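Local coordinates for Two-component insecticidal protein 16 kDa unit (Alcaligenes faecalis, PDB 5V3S) that forms the 16 kDa aegerolysin-family unit of a binary insecticidal protein that kills corn rootworm by a mechanism similar to that of Cry34Ab1/Cry35Ab1, at residues G92-F97 and K118-V123; E21-V26 and S68-S73; E34-R39 and S56-T61; A17-I22 and M135-I140. One frame throughout, in Å; residues are numbered along the deposited sequence.

Contact 1 (G92-F97 and K118-V123); sequences GDKLVF and KENYTV
The Y121 ring carries V96 on one face: methyl CG2 stands 4.0 Å from the ring centroid and 14° off its normal, a CH-pi contact displaced somewhat toward the hydroxyl end, where V96 CG2 to Y121 CZ is also 4.0 Å. The other aromatic, F97, is met obliquely by V123, with F97 CD2 and V123 CG1 3.8 Å apart. Both contacts belong to the interior of a beta sandwich. Strand 94-97 lies in the antiparallel five-stranded sheet and strand 121-123 at the margin of the mixed one; their axes come within 8.7 Å at an angle of 29°, too far apart for backbone pairing, and side chains alone fill the gap. A classic beta bulge, in which V96 and F97 both face L89, turns these two consecutive residues toward the opposite sheet. Because CG1 of V96 is anti to the backbone N (chi1 175°) and CG2 lies beside that N, the methyls divide their work: CG2 covers Y121, while V96 CG1 reaches V123 CG2 at 4.0 Å. At the K94 end, the Y121 hydroxyl is hydrogen-bonded to D91 and the N120 amide to D117. The K94 chain, bent at chi2 and chi3, passes over this polar end with K94 CE 4.1 Å from Y121 OH, leaving K94 NZ 3.9 Å from N120 ND2, a proximity without a bond.

Contact 2 (E21-V26 and S68-S73); sequences EITIFV and SYTIAS
E21-V26 and S68-S73 run antiparallel, their axes 4.6 Å apart with N-to-C directions at 161°, and I22-I71 and I24-Y69 form hydrogen-bonded pairs. Each pair exchanges two backbone bonds, as in I22 N to I71 O (2.8 Å) and Y69 N to I24 O (2.9 Å). The intervening pairs E21-A72, T23-T70 and F25-S68 are non-hydrogen-bonded, and at these positions the side chains meet on one face. T23 OG1 and T70 OG1 share a hydrogen bond of 2.8 Å directly across the strands. The pairing sets the two threonines on the same face, and OG1 anti to the carbonyl carbon in both (chi1 -65° and -62°) turns the hydroxyls to each other. This is the centre of the mixed sheet of the aegerolysin beta sandwich, strand 19-27 lying between 68-74 and 136-144. On the threonine side, E21 lays its extended chain against A72, E21 CG to A72 CB 3.7 Å, while its OE2 is bonded to the backbone of G47. F25 CD1 touches S68 CB at 3.7 Å. The reverse side faces the second sheet: I22 and I71 lie side by side, I22 CG2 being 3.8 Å from I71 CB, and F87 of strand 83-91 packs on I22, I24 and I71.

Contact 3 (E34-R39 and S56-T61); sequences EGAYLR and SQINGT
N59 holds CG anti to its carbonyl carbon (chi1 -75°), near the backbone of G35 and A36, and chi2 of -17° turns OD1 to it, while E34 is bent at chi2 (-69°), so that CD folds back toward G60. The amide oxygen takes the one hydrogen bond of the contact: A36 N donates to N59 OD1 over 2.8 Å, lying in the amide plane on a lone pair. G35 N is also near that oxygen, but its angle is too poor for a bond. A36 CB sits 3.2 Å from N59 OD1 and, on the apolar side, 4.0 Å from I58 CG2. The geometry is that of a side chain joining strand 31-38 to a tight turn: I58-T61 is a type II beta turn with N59 and G60 at its two central positions, continuing from a short, weakly bonded helix and leading into strand 62-63, which pairs with 31-38 in the five-stranded sheet of the sandwich. The backbone of G60 would push a CB into the carbonyl oxygen of N59, which accounts for glycine there. Its CA is 3.3 Å from E34 OE2, which has a long, weak ion pair with K32. The turn is closed at I58 O by two donors from one face of the carbonyl plane, T61 N at 3.0 Å and T61 OG1 at 2.7 Å.

Contact 4 (A17-I22 and M135-I140); sequences AQWMEI and MGNIFI. Unlike the reference sequence in segment 17-22: M20 (reference Ile). Unlike the reference sequence in segment 135-140: M135 (reference Thr).
W19 spreads its indole over G136, whose CA lies 3.8 Å from the centroid of the six-membered ring and 17° off the normal, a CH-pi contact over the face. The G136 backbone angles would push a CB into the carbonyl oxygen of M135. At the rim the N137 amide approaches with its plane steeply inclined to the ring, W19 CH2 to N137 ND2 being 3.6 Å. K49 adds a cation-pi contact to the same indole. The backbones form the parallel pairing of the mixed sheet in the aegerolysin sandwich, bringing strand 19-27, early in the chain, beside 136-144, near its end. The bonding follows the parallel pattern: W19 O accepts from G136 N, and E21 then straddles N137, its N donating to G136 O (3.0 Å) and its O accepting from I138 N (2.8 Å). Before the strands begin, Q18 extends the pairing through its side chain. With CG anti to the backbone N (chi1 178°) and a bend at chi2, its amide returns to the backbone, where M135 N reaches a lone pair of Q18 OE1 at 3.0 Å; W19 N adds a weak bond to that oxygen. M20 and M135, selenomethionines that differ from the reference sequence, meet through M20 CB and M135 CG. On the buried side, I22 CD1 touches both I138 CG2, at 3.5 Å, and I140 CD1, at 3.7 Å.

How the contacts relate
Contacts 2 and 4 share E21 and I22 and are built on the two edges of strand 19-27, their centres about 9 Å apart; T23 continues the parallel pairing, with T23 O 2.8 Å from I140 N. Contacts 1 and 3 tie elements of the five-stranded sheet to neighbouring parts of the fold and sit about 18 Å apart, centre to centre, without touching. Each touches one of the other two contacts through apolar side chains: I140 CG2 of contact 4 lies 3.8 Å from V123 CG1 of contact 1, and I71 CD1 of contact 2 lies 3.9 Å from I58 CG2 of contact 3. Contacts 1 and 4, about 23 Å apart between centres, lie on opposite sides of the chain's centre.

Contact 1 (G92-F97 and K118-V123)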
loop_
_atom_site.group_PDB
_atom_site.type_symbol
_atom_site.label_atom_id
_atom_site.label_comp_id
_atom_site.label_asym_id
_atom_site.label_seq_id
_atom_site.Cartn_x
_atom_site.Cartn_y
_atom_site.Cartn_z
ATOM N N GLY A 92 -2.666 -0.056 -17.177
ATOM C CA GLY A 92 -2.297 -0.859 -18.345
ATOM C C GLY A 92 -0.868 -1.372 -18.179
ATOM O O GLY A 92 -0.499 -1.939 -17.126
ATOM N N ASP A 93 -0.036 -1.108 -19.160
ATOM C CA ASP A 93 1.376 -1.513 -19.096
ATOM C C ASP A 93 2.306 -0.391 -18.535
ATOM O O ASP A 93 3.490 -0.568 -18.464
ATOM C CB ASP A 93 1.871 -1.912 -20.479
ATOM C CG ASP A 93 1.321 -3.215 -20.936
ATOM O OD1 ASP A 93 1.391 -4.259 -20.166
ATOM O OD2 ASP A 93 0.815 -3.191 -22.094
ATOM N N LYS A 94 1.733 0.680 -18.023
ATOM C CA LYS A 94 2.474 1.843 -17.569
ATOM C C LYS A 94 2.621 1.735 -16.030
ATOM O O LYS A 94 1.629 1.634 -15.300
ATOM C CB LYS A 94 1.759 3.129 -17.904
ATOM C CG LYS A 94 1.463 3.327 -19.392
ATOM C CD LYS A 94 2.252 4.513 -19.928
ATOM C CE LYS A 94 1.499 5.837 -19.788
ATOM N NZ LYS A 94 1.970 6.866 -20.794
ATOM N N LEU A 95 3.852 1.772 -15.547
ATOM C CA LEU A 95 4.072 1.792 -14.079
ATOM C C LEU A 95 3.783 3.225 -13.560
ATOM O O LEU A 95 4.431 4.176 -14.002
ATOM C CB LEU A 95 5.516 1.393 -13.798
ATOM C CG LEU A 95 5.915 1.396 -12.292
ATOM C CD1 LEU A 95 5.101 0.467 -11.469
ATOM C CD2 LEU A 95 7.397 1.028 -12.241
ATOM N N VAL A 96 2.837 3.362 -12.601
ATOM C CA VAL A 96 2.437 4.627 -12.065
ATOM C C VAL A 96 3.236 4.938 -10.777
ATOM O O VAL A 96 3.831 6.023 -10.699
ATOM C CB VAL A 96 0.944 4.615 -11.843
ATOM C CG1 VAL A 96 0.473 5.896 -11.155
ATOM C CG2 VAL A 96 0.286 4.361 -13.220
ATOM N N PHE A 97 3.282 4.007 -9.841
ATOM C CA PHE A 97 4.109 4.171 -8.563
ATOM C C PHE A 97 4.583 2.855 -7.985
ATOM O O PHE A 97 4.123 1.787 -8.317
ATOM C CB PHE A 97 3.458 5.006 -7.455
ATOM C CG PHE A 97 2.277 4.363 -6.722
ATOM C CD1 PHE A 97 2.431 3.391 -5.780
ATOM C CD2 PHE A 97 0.963 4.811 -6.941
ATOM C CE1 PHE A 97 1.343 2.867 -5.080
ATOM C CE2 PHE A 97 -0.101 4.297 -6.268
ATOM C CZ PHE A 97 0.080 3.296 -5.324
ATOM N N LYS A 118 4.951 11.338 -13.187
ATOM C CA LYS A 118 4.350 12.532 -12.610
ATOM C C LYS A 118 3.605 13.380 -13.638
ATOM O O LYS A 118 2.715 14.131 -13.276
ATOM C CB LYS A 118 5.404 13.420 -12.019
ATOM C CG LYS A 118 5.965 12.877 -10.717
ATOM C CD LYS A 118 7.216 13.666 -10.313
ATOM C CE LYS A 118 7.868 13.025 -9.071
ATOM N NZ LYS A 118 8.592 11.831 -9.460
ATOM N N GLU A 119 3.990 13.217 -14.902
ATOM C CA GLU A 119 3.458 14.016 -15.987
ATOM C C GLU A 119 2.006 13.653 -16.228
ATOM O O GLU A 119 1.214 14.543 -16.424
ATOM C CB GLU A 119 4.250 13.796 -17.287
ATOM C CG GLU A 119 5.586 14.533 -17.364
ATOM C CD GLU A 119 5.981 14.900 -18.810
ATOM O OE1 GLU A 119 5.166 14.726 -19.766
ATOM O OE2 GLU A 119 7.107 15.402 -19.002
ATOM N N ASN A 120 1.657 12.379 -16.172
ATOM C CA ASN A 120 0.312 11.895 -16.587
ATOM C C ASN A 120 -0.639 11.598 -15.402
ATOM O O ASN A 120 -1.800 11.458 -15.593
ATOM C CB ASN A 120 0.508 10.694 -17.498
ATOM C CG ASN A 120 1.128 11.102 -18.831
ATOM O OD1 ASN A 120 0.620 12.017 -19.487
ATOM N ND2 ASN A 120 2.206 10.437 -19.230
ATOM N N TYR A 121 -0.095 11.540 -14.177
ATOM C CA TYR A 121 -0.810 11.160 -12.972
ATOM C C TYR A 121 -0.473 12.095 -11.782
ATOM O O TYR A 121 0.634 12.610 -11.673
ATOM C CB TYR A 121 -0.496 9.733 -12.606
ATOM C CG TYR A 121 -0.759 8.769 -13.733
ATOM C CD1 TYR A 121 -1.989 8.138 -13.871
ATOM C CD2 TYR A 121 0.246 8.455 -14.602
ATOM C CE1 TYR A 121 -2.210 7.176 -14.871
ATOM C CE2 TYR A 121 0.027 7.600 -15.631
ATOM C CZ TYR A 121 -1.185 7.000 -15.777
ATOM O OH TYR A 121 -1.351 6.145 -16.824
ATOM N N THR A 122 -1.476 12.451 -11.048
ATOM C CA THR A 122 -1.313 13.052 -9.761
ATOM C C THR A 122 -1.430 11.950 -8.715
ATOM O O THR A 122 -2.432 11.318 -8.526
ATOM C CB THR A 122 -2.283 14.201 -9.508
ATOM O OG1 THR A 122 -2.187 15.136 -10.601
ATOM C CG2 THR A 122 -1.897 14.947 -8.222
ATOM N N VAL A 123 -0.333 11.767 -7.991
ATOM C CA VAL A 123 -0.311 10.751 -6.981
ATOM C C VAL A 123 0.047 11.366 -5.640
ATOM O O VAL A 123 1.132 11.923 -5.521
ATOM C CB VAL A 123 0.676 9.664 -7.348
ATOM C CG1 VAL A 123 0.670 8.581 -6.327
ATOM C CG2 VAL A 123 0.322 8.987 -8.622
#

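Contact 2 (E21-V26 and S68-S73)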
loop_
_atom_site.group_PDB
_atom_site.type_symbol
_atom_site.label_atom_id
_atom_site.label_comp_id
_atom_site.label_asym_id
_atom_site.label_seq_id
_atom_site.Cartn_x
_atom_site.Cartn_y
_atom_site.Cartn_z
ATOM N N GLU A 21 -2.559 -0.140 7.316
ATOM C CA GLU A 21 -3.567 -0.389 6.307
ATOM C C GLU A 21 -3.435 0.726 5.293
ATOM O O GLU A 21 -3.390 1.866 5.684
ATOM C CB GLU A 21 -5.025 -0.460 6.828
ATOM C CG GLU A 21 -5.287 -1.706 7.644
ATOM C CD GLU A 21 -6.727 -2.080 7.841
ATOM O OE1 GLU A 21 -7.609 -1.385 7.252
ATOM O OE2 GLU A 21 -6.927 -3.099 8.586
ATOM N N ILE A 22 -3.322 0.356 4.016
ATOM C CA ILE A 22 -3.088 1.325 2.942
ATOM C C ILE A 22 -4.285 1.260 1.966
ATOM O O ILE A 22 -4.629 0.217 1.482
ATOM C CB ILE A 22 -1.696 1.228 2.307
ATOM C CG1 ILE A 22 -1.464 2.335 1.335
ATOM C CG2 ILE A 22 -1.456 -0.060 1.604
ATOM C CD1 ILE A 22 -0.017 2.648 1.129
ATOM N N THR A 23 -4.890 2.401 1.706
ATOM C CA THR A 23 -6.065 2.416 0.845
ATOM C C THR A 23 -5.617 3.208 -0.389
ATOM O O THR A 23 -5.087 4.304 -0.225
ATOM C CB THR A 23 -7.281 3.037 1.575
ATOM O OG1 THR A 23 -7.637 2.217 2.651
ATOM C CG2 THR A 23 -8.436 3.109 0.662
ATOM N N ILE A 24 -5.869 2.663 -1.602
ATOM C CA ILE A 24 -5.556 3.322 -2.892
ATOM C C ILE A 24 -6.865 3.615 -3.581
ATOM O O ILE A 24 -7.677 2.673 -3.771
ATOM C CB ILE A 24 -4.687 2.383 -3.762
ATOM C CG1 ILE A 24 -3.464 1.952 -2.976
ATOM C CG2 ILE A 24 -4.267 3.010 -5.100
ATOM C CD1 ILE A 24 -3.578 0.590 -2.360
ATOM N N PHE A 25 -7.124 4.908 -3.823
ATOM C CA PHE A 25 -8.403 5.339 -4.433
ATOM C C PHE A 25 -7.979 5.928 -5.731
ATOM O O PHE A 25 -7.045 6.740 -5.757
ATOM C CB PHE A 25 -9.087 6.468 -3.593
ATOM C CG PHE A 25 -10.420 6.866 -4.100
ATOM C CD1 PHE A 25 -11.541 6.198 -3.704
ATOM C CD2 PHE A 25 -10.540 7.861 -5.074
ATOM C CE1 PHE A 25 -12.796 6.565 -4.169
ATOM C CE2 PHE A 25 -11.815 8.205 -5.596
ATOM C CZ PHE A 25 -12.913 7.530 -5.144
ATOM N N VAL A 26 -8.718 5.656 -6.811
ATOM C CA VAL A 26 -8.247 6.008 -8.158
ATOM C C VAL A 26 -9.349 6.685 -8.925
ATOM O O VAL A 26 -10.500 6.404 -8.647
ATOM C CB VAL A 26 -7.759 4.798 -8.974
ATOM C CG1 VAL A 26 -6.727 4.001 -8.142
ATOM C CG2 VAL A 26 -8.892 3.881 -9.330
ATOM N N SER A 68 -11.897 2.335 -4.439
ATOM C CA SER A 68 -10.615 2.123 -3.772
ATOM C C SER A 68 -10.408 0.615 -3.485
ATOM O O SER A 68 -11.314 -0.224 -3.573
ATOM C CB SER A 68 -10.549 2.879 -2.468
ATOM O OG SER A 68 -11.526 2.406 -1.508
ATOM N N TYR A 69 -9.209 0.320 -3.051
ATOM C CA TYR A 69 -8.889 -1.068 -2.568
ATOM C C TYR A 69 -7.878 -0.890 -1.439
ATOM O O TYR A 69 -7.088 0.050 -1.508
ATOM C CB TYR A 69 -8.225 -1.799 -3.691
ATOM C CG TYR A 69 -7.655 -3.140 -3.325
ATOM C CD1 TYR A 69 -8.489 -4.255 -3.063
ATOM C CD2 TYR A 69 -6.258 -3.342 -3.315
ATOM C CE1 TYR A 69 -7.925 -5.549 -2.805
ATOM C CE2 TYR A 69 -5.718 -4.635 -3.091
ATOM C CZ TYR A 69 -6.540 -5.698 -2.793
ATOM O OH TYR A 69 -5.983 -6.939 -2.516
ATOM N N THR A 70 -7.968 -1.755 -0.410
ATOM C CA THR A 70 -7.100 -1.638 0.750
ATOM C C THR A 70 -6.281 -2.886 0.867
ATOM O O THR A 70 -6.816 -4.036 0.725
ATOM C CB THR A 70 -7.983 -1.443 2.003
ATOM O OG1 THR A 70 -8.726 -0.225 1.842
ATOM C CG2 THR A 70 -7.166 -1.394 3.237
ATOM N N ILE A 71 -5.022 -2.651 1.180
ATOM C CA ILE A 71 -4.041 -3.689 1.503
ATOM C C ILE A 71 -3.778 -3.525 3.039
ATOM O O ILE A 71 -3.616 -2.410 3.568
ATOM C CB ILE A 71 -2.792 -3.498 0.669
ATOM C CG1 ILE A 71 -3.039 -3.828 -0.781
ATOM C CG2 ILE A 71 -1.615 -4.284 1.191
ATOM C CD1 ILE A 71 -2.014 -3.319 -1.757
ATOM N N ALA A 72 -3.587 -4.632 3.705
ATOM C CA ALA A 72 -3.347 -4.555 5.154
ATOM C C ALA A 72 -2.297 -5.555 5.521
ATOM O O ALA A 72 -2.310 -6.649 5.009
ATOM C CB ALA A 72 -4.618 -4.875 5.877
ATOM N N SER A 73 -1.393 -5.193 6.395
ATOM C CA SER A 73 -0.388 -6.136 6.799
ATOM C C SER A 73 -0.057 -5.825 8.238
ATOM O O SER A 73 -0.102 -4.718 8.592
ATOM C CB SER A 73 0.816 -5.834 5.955
ATOM O OG SER A 73 1.892 -6.653 6.256
#

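Contact 3 (E34-R39 and S56-T61)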
loop_
_atom_site.group_PDB
_atom_site.type_symbol
_atom_site.label_atom_id
_atom_site.label_comp_id
_atom_site.label_asym_id
_atom_site.label_seq_id
_atom_site.Cartn_x
_atom_site.Cartn_y
_atom_site.Cartn_z
ATOM N N GLU A 34 0.407 -4.844 -8.745
ATOM C CA GLU A 34 1.285 -5.963 -9.069
ATOM C C GLU A 34 2.529 -5.795 -8.205
ATOM O O GLU A 34 2.769 -4.749 -7.579
ATOM C CB GLU A 34 1.708 -5.968 -10.538
ATOM C CG GLU A 34 0.674 -6.229 -11.542
ATOM C CD GLU A 34 0.125 -7.628 -11.564
ATOM O OE1 GLU A 34 0.713 -8.631 -11.085
ATOM O OE2 GLU A 34 -1.012 -7.709 -12.097
ATOM N N GLY A 35 3.321 -6.854 -8.167
ATOM C CA GLY A 35 4.597 -6.763 -7.508
ATOM C C GLY A 35 4.531 -6.806 -5.960
ATOM O O GLY A 35 5.528 -6.478 -5.276
ATOM N N ALA A 36 3.380 -7.151 -5.375
ATOM C CA ALA A 36 3.306 -7.169 -3.911
ATOM C C ALA A 36 4.235 -8.244 -3.307
ATOM O O ALA A 36 4.280 -9.384 -3.786
ATOM C CB ALA A 36 1.853 -7.417 -3.443
ATOM N N TYR A 37 4.949 -7.870 -2.224
ATOM C CA TYR A 37 5.785 -8.788 -1.520
ATOM C C TYR A 37 5.892 -8.399 -0.084
ATOM O O TYR A 37 5.597 -7.272 0.311
ATOM C CB TYR A 37 7.186 -8.801 -2.178
ATOM C CG TYR A 37 7.970 -7.579 -1.887
ATOM C CD1 TYR A 37 7.806 -6.424 -2.600
ATOM C CD2 TYR A 37 8.903 -7.545 -0.808
ATOM C CE1 TYR A 37 8.472 -5.269 -2.310
ATOM C CE2 TYR A 37 9.599 -6.389 -0.541
ATOM C CZ TYR A 37 9.332 -5.235 -1.279
ATOM O OH TYR A 37 9.946 -4.066 -0.986
ATOM N N LEU A 38 6.383 -9.347 0.720
ATOM C CA LEU A 38 6.717 -9.052 2.074
ATOM C C LEU A 38 8.017 -9.748 2.334
ATOM O O LEU A 38 8.224 -10.884 1.940
ATOM C CB LEU A 38 5.672 -9.543 3.130
ATOM C CG LEU A 38 4.273 -8.936 3.240
ATOM C CD1 LEU A 38 3.323 -9.800 4.017
ATOM C CD2 LEU A 38 4.269 -7.554 3.808
ATOM N N ARG A 39 8.807 -9.070 3.148
ATOM C CA ARG A 39 9.996 -9.646 3.789
ATOM C C ARG A 39 9.735 -10.016 5.236
ATOM O O ARG A 39 10.305 -10.983 5.733
ATOM C CB ARG A 39 11.085 -8.621 3.769
ATOM C CG ARG A 39 11.772 -8.460 2.452
ATOM C CD ARG A 39 12.691 -7.223 2.538
ATOM N NE ARG A 39 13.508 -7.104 1.328
ATOM C CZ ARG A 39 14.361 -6.112 1.069
ATOM N NH1 ARG A 39 14.542 -5.071 1.937
ATOM N NH2 ARG A 39 15.055 -6.190 -0.046
ATOM N N SER A 56 -0.007 -13.245 -3.709
ATOM C CA SER A 56 -0.659 -13.619 -4.947
ATOM C C SER A 56 -2.165 -13.221 -5.037
ATOM O O SER A 56 -2.694 -12.960 -6.139
ATOM C CB SER A 56 -0.387 -15.090 -5.278
ATOM O OG SER A 56 -1.048 -16.013 -4.392
ATOM N N GLN A 57 -2.836 -13.169 -3.897
ATOM C CA GLN A 57 -4.224 -12.688 -3.823
ATOM C C GLN A 57 -4.394 -11.174 -4.013
ATOM O O GLN A 57 -5.462 -10.752 -4.468
ATOM C CB GLN A 57 -4.864 -13.091 -2.524
ATOM C CG GLN A 57 -4.977 -14.626 -2.481
ATOM C CD GLN A 57 -5.575 -15.082 -1.211
ATOM O OE1 GLN A 57 -4.851 -15.277 -0.197
ATOM N NE2 GLN A 57 -6.910 -15.110 -1.166
ATOM N N ILE A 58 -3.326 -10.424 -3.748
ATOM C CA ILE A 58 -3.269 -8.987 -4.040
ATOM C C ILE A 58 -2.895 -8.718 -5.510
ATOM O O ILE A 58 -3.557 -7.907 -6.201
ATOM C CB ILE A 58 -2.286 -8.334 -3.089
ATOM C CG1 ILE A 58 -2.821 -8.409 -1.691
ATOM C CG2 ILE A 58 -2.066 -6.864 -3.393
ATOM C CD1 ILE A 58 -1.745 -8.108 -0.677
ATOM N N ASN A 59 -1.813 -9.383 -5.967
ATOM C CA ASN A 59 -1.314 -9.147 -7.277
ATOM C C ASN A 59 -2.356 -9.449 -8.343
ATOM O O ASN A 59 -3.056 -10.478 -8.271
ATOM C CB ASN A 59 -0.049 -9.963 -7.494
ATOM C CG ASN A 59 1.102 -9.378 -6.777
ATOM O OD1 ASN A 59 1.041 -8.205 -6.388
ATOM N ND2 ASN A 59 2.032 -10.210 -6.377
ATOM N N GLY A 60 -2.527 -8.531 -9.295
ATOM C CA GLY A 60 -3.557 -8.652 -10.302
ATOM C C GLY A 60 -4.881 -7.998 -10.030
ATOM O O GLY A 60 -5.764 -7.883 -10.962
ATOM N N THR A 61 -5.046 -7.497 -8.822
ATOM C CA THR A 61 -6.270 -6.827 -8.378
ATOM C C THR A 61 -6.489 -5.585 -9.255
ATOM O O THR A 61 -5.643 -4.722 -9.354
ATOM C CB THR A 61 -6.189 -6.424 -6.889
ATOM O OG1 THR A 61 -6.214 -7.603 -6.123
ATOM C CG2 THR A 61 -7.459 -5.633 -6.411
#

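Contact 4 (A17-I22 and M135-I140)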
loop_
_atom_site.group_PDB
_atom_site.type_symbol
_atom_site.label_atom_id
_atom_site.label_comp_id
_atom_site.label_asym_id
_atom_site.label_seq_id
_atom_site.Cartn_x
_atom_site.Cartn_y
_atom_site.Cartn_z
ATOM N N ALA A 17 0.555 -5.464 17.215
ATOM C CA ALA A 17 0.713 -4.097 17.630
ATOM C C ALA A 17 1.424 -3.242 16.579
ATOM O O ALA A 17 1.369 -2.036 16.665
ATOM C CB ALA A 17 1.452 -4.053 18.957
ATOM N N GLN A 18 2.145 -3.865 15.647
ATOM C CA GLN A 18 2.700 -3.154 14.466
ATOM C C GLN A 18 1.831 -3.524 13.260
ATOM O O GLN A 18 1.640 -4.701 12.943
ATOM C CB GLN A 18 4.156 -3.528 14.261
ATOM C CG GLN A 18 4.793 -2.877 13.048
ATOM C CD GLN A 18 4.638 -1.356 13.090
ATOM O OE1 GLN A 18 3.533 -0.830 12.980
ATOM N NE2 GLN A 18 5.727 -0.673 13.411
ATOM N N TRP A 19 1.202 -2.516 12.650
ATOM C CA TRP A 19 0.207 -2.810 11.652
ATOM C C TRP A 19 0.094 -1.570 10.768
ATOM O O TRP A 19 0.480 -0.443 11.165
ATOM C CB TRP A 19 -1.154 -3.151 12.242
ATOM C CG TRP A 19 -1.745 -1.979 12.987
ATOM C CD1 TRP A 19 -1.496 -1.637 14.298
ATOM C CD2 TRP A 19 -2.659 -0.983 12.476
ATOM N NE1 TRP A 19 -2.193 -0.498 14.624
ATOM C CE2 TRP A 19 -2.909 -0.070 13.524
ATOM C CE3 TRP A 19 -3.241 -0.751 11.229
ATOM C CZ2 TRP A 19 -3.753 1.030 13.379
ATOM C CZ3 TRP A 19 -4.115 0.349 11.080
ATOM C CH2 TRP A 19 -4.356 1.229 12.132
HETATM N N MSE A 20 -0.360 -1.822 9.552
HETATM C CA MSE A 20 -0.589 -0.746 8.599
HETATM C C MSE A 20 -1.827 -1.139 7.800
HETATM O O MSE A 20 -2.122 -2.319 7.590
HETATM C CB MSE A 20 0.639 -0.513 7.674
HETATM C CG MSE A 20 1.161 -1.695 6.820
HETATM SE SE MSE A 20 0.097 -1.816 5.120
HETATM C CE MSE A 20 1.395 -0.624 4.251
ATOM N N GLU A 21 -2.559 -0.140 7.316
ATOM C CA GLU A 21 -3.567 -0.389 6.307
ATOM C C GLU A 21 -3.435 0.726 5.293
ATOM O O GLU A 21 -3.390 1.866 5.684
ATOM C CB GLU A 21 -5.025 -0.460 6.828
ATOM C CG GLU A 21 -5.287 -1.706 7.644
ATOM C CD GLU A 21 -6.727 -2.080 7.841
ATOM O OE1 GLU A 21 -7.609 -1.385 7.252
ATOM O OE2 GLU A 21 -6.927 -3.099 8.586
ATOM N N ILE A 22 -3.322 0.356 4.016
ATOM C CA ILE A 22 -3.088 1.325 2.942
ATOM C C ILE A 22 -4.285 1.260 1.966
ATOM O O ILE A 22 -4.629 0.217 1.482
ATOM C CB ILE A 22 -1.696 1.228 2.307
ATOM C CG1 ILE A 22 -1.464 2.335 1.335
ATOM C CG2 ILE A 22 -1.456 -0.060 1.604
ATOM C CD1 ILE A 22 -0.017 2.648 1.129
HETATM N N MSE A 135 2.520 1.907 12.498
HETATM C CA MSE A 135 2.414 2.657 11.233
HETATM C C MSE A 135 1.026 3.223 10.954
HETATM O O MSE A 135 0.897 4.370 10.586
HETATM C CB MSE A 135 2.961 1.801 10.091
HETATM C CG MSE A 135 2.979 2.474 8.726
HETATM SE SE MSE A 135 4.137 4.059 8.729
HETATM C CE MSE A 135 5.258 3.694 7.184
ATOM N N GLY A 136 -0.013 2.446 11.093
ATOM C CA GLY A 136 -1.350 3.026 11.045
ATOM C C GLY A 136 -1.993 3.031 9.653
ATOM O O GLY A 136 -1.686 2.226 8.864
ATOM N N ASN A 137 -2.911 3.961 9.427
ATOM C CA ASN A 137 -3.676 4.065 8.190
ATOM C C ASN A 137 -2.929 4.988 7.210
ATOM O O ASN A 137 -2.447 6.082 7.585
ATOM C CB ASN A 137 -5.078 4.624 8.442
ATOM C CG ASN A 137 -5.924 3.735 9.352
ATOM O OD1 ASN A 137 -6.369 2.701 8.954
ATOM N ND2 ASN A 137 -6.016 4.090 10.631
ATOM N N ILE A 138 -2.882 4.603 5.929
ATOM C CA ILE A 138 -2.189 5.388 4.905
ATOM C C ILE A 138 -3.183 5.397 3.725
ATOM O O ILE A 138 -3.842 4.389 3.491
ATOM C CB ILE A 138 -0.877 4.651 4.395
ATOM C CG1 ILE A 138 0.097 4.306 5.578
ATOM C CG2 ILE A 138 -0.162 5.424 3.314
ATOM C CD1 ILE A 138 0.974 3.076 5.387
ATOM N N PHE A 139 -3.187 6.486 2.978
ATOM C CA PHE A 139 -4.136 6.790 1.910
ATOM C C PHE A 139 -3.318 7.271 0.744
ATOM O O PHE A 139 -2.547 8.180 0.870
ATOM C CB PHE A 139 -5.056 7.911 2.422
ATOM C CG PHE A 139 -6.156 8.384 1.494
ATOM C CD1 PHE A 139 -6.929 7.525 0.739
ATOM C CD2 PHE A 139 -6.520 9.736 1.518
ATOM C CE1 PHE A 139 -7.998 7.997 -0.028
ATOM C CE2 PHE A 139 -7.570 10.217 0.753
ATOM C CZ PHE A 139 -8.340 9.343 0.008
ATOM N N ILE A 140 -3.494 6.640 -0.436
ATOM C CA ILE A 140 -2.908 7.158 -1.698
ATOM C C ILE A 140 -4.064 7.378 -2.705
ATOM O O ILE A 140 -4.839 6.518 -2.852
ATOM C CB ILE A 140 -1.868 6.205 -2.280
ATOM C CG1 ILE A 140 -0.769 5.921 -1.224
ATOM C CG2 ILE A 140 -1.304 6.775 -3.601
ATOM C CD1 ILE A 140 0.304 4.988 -1.737
#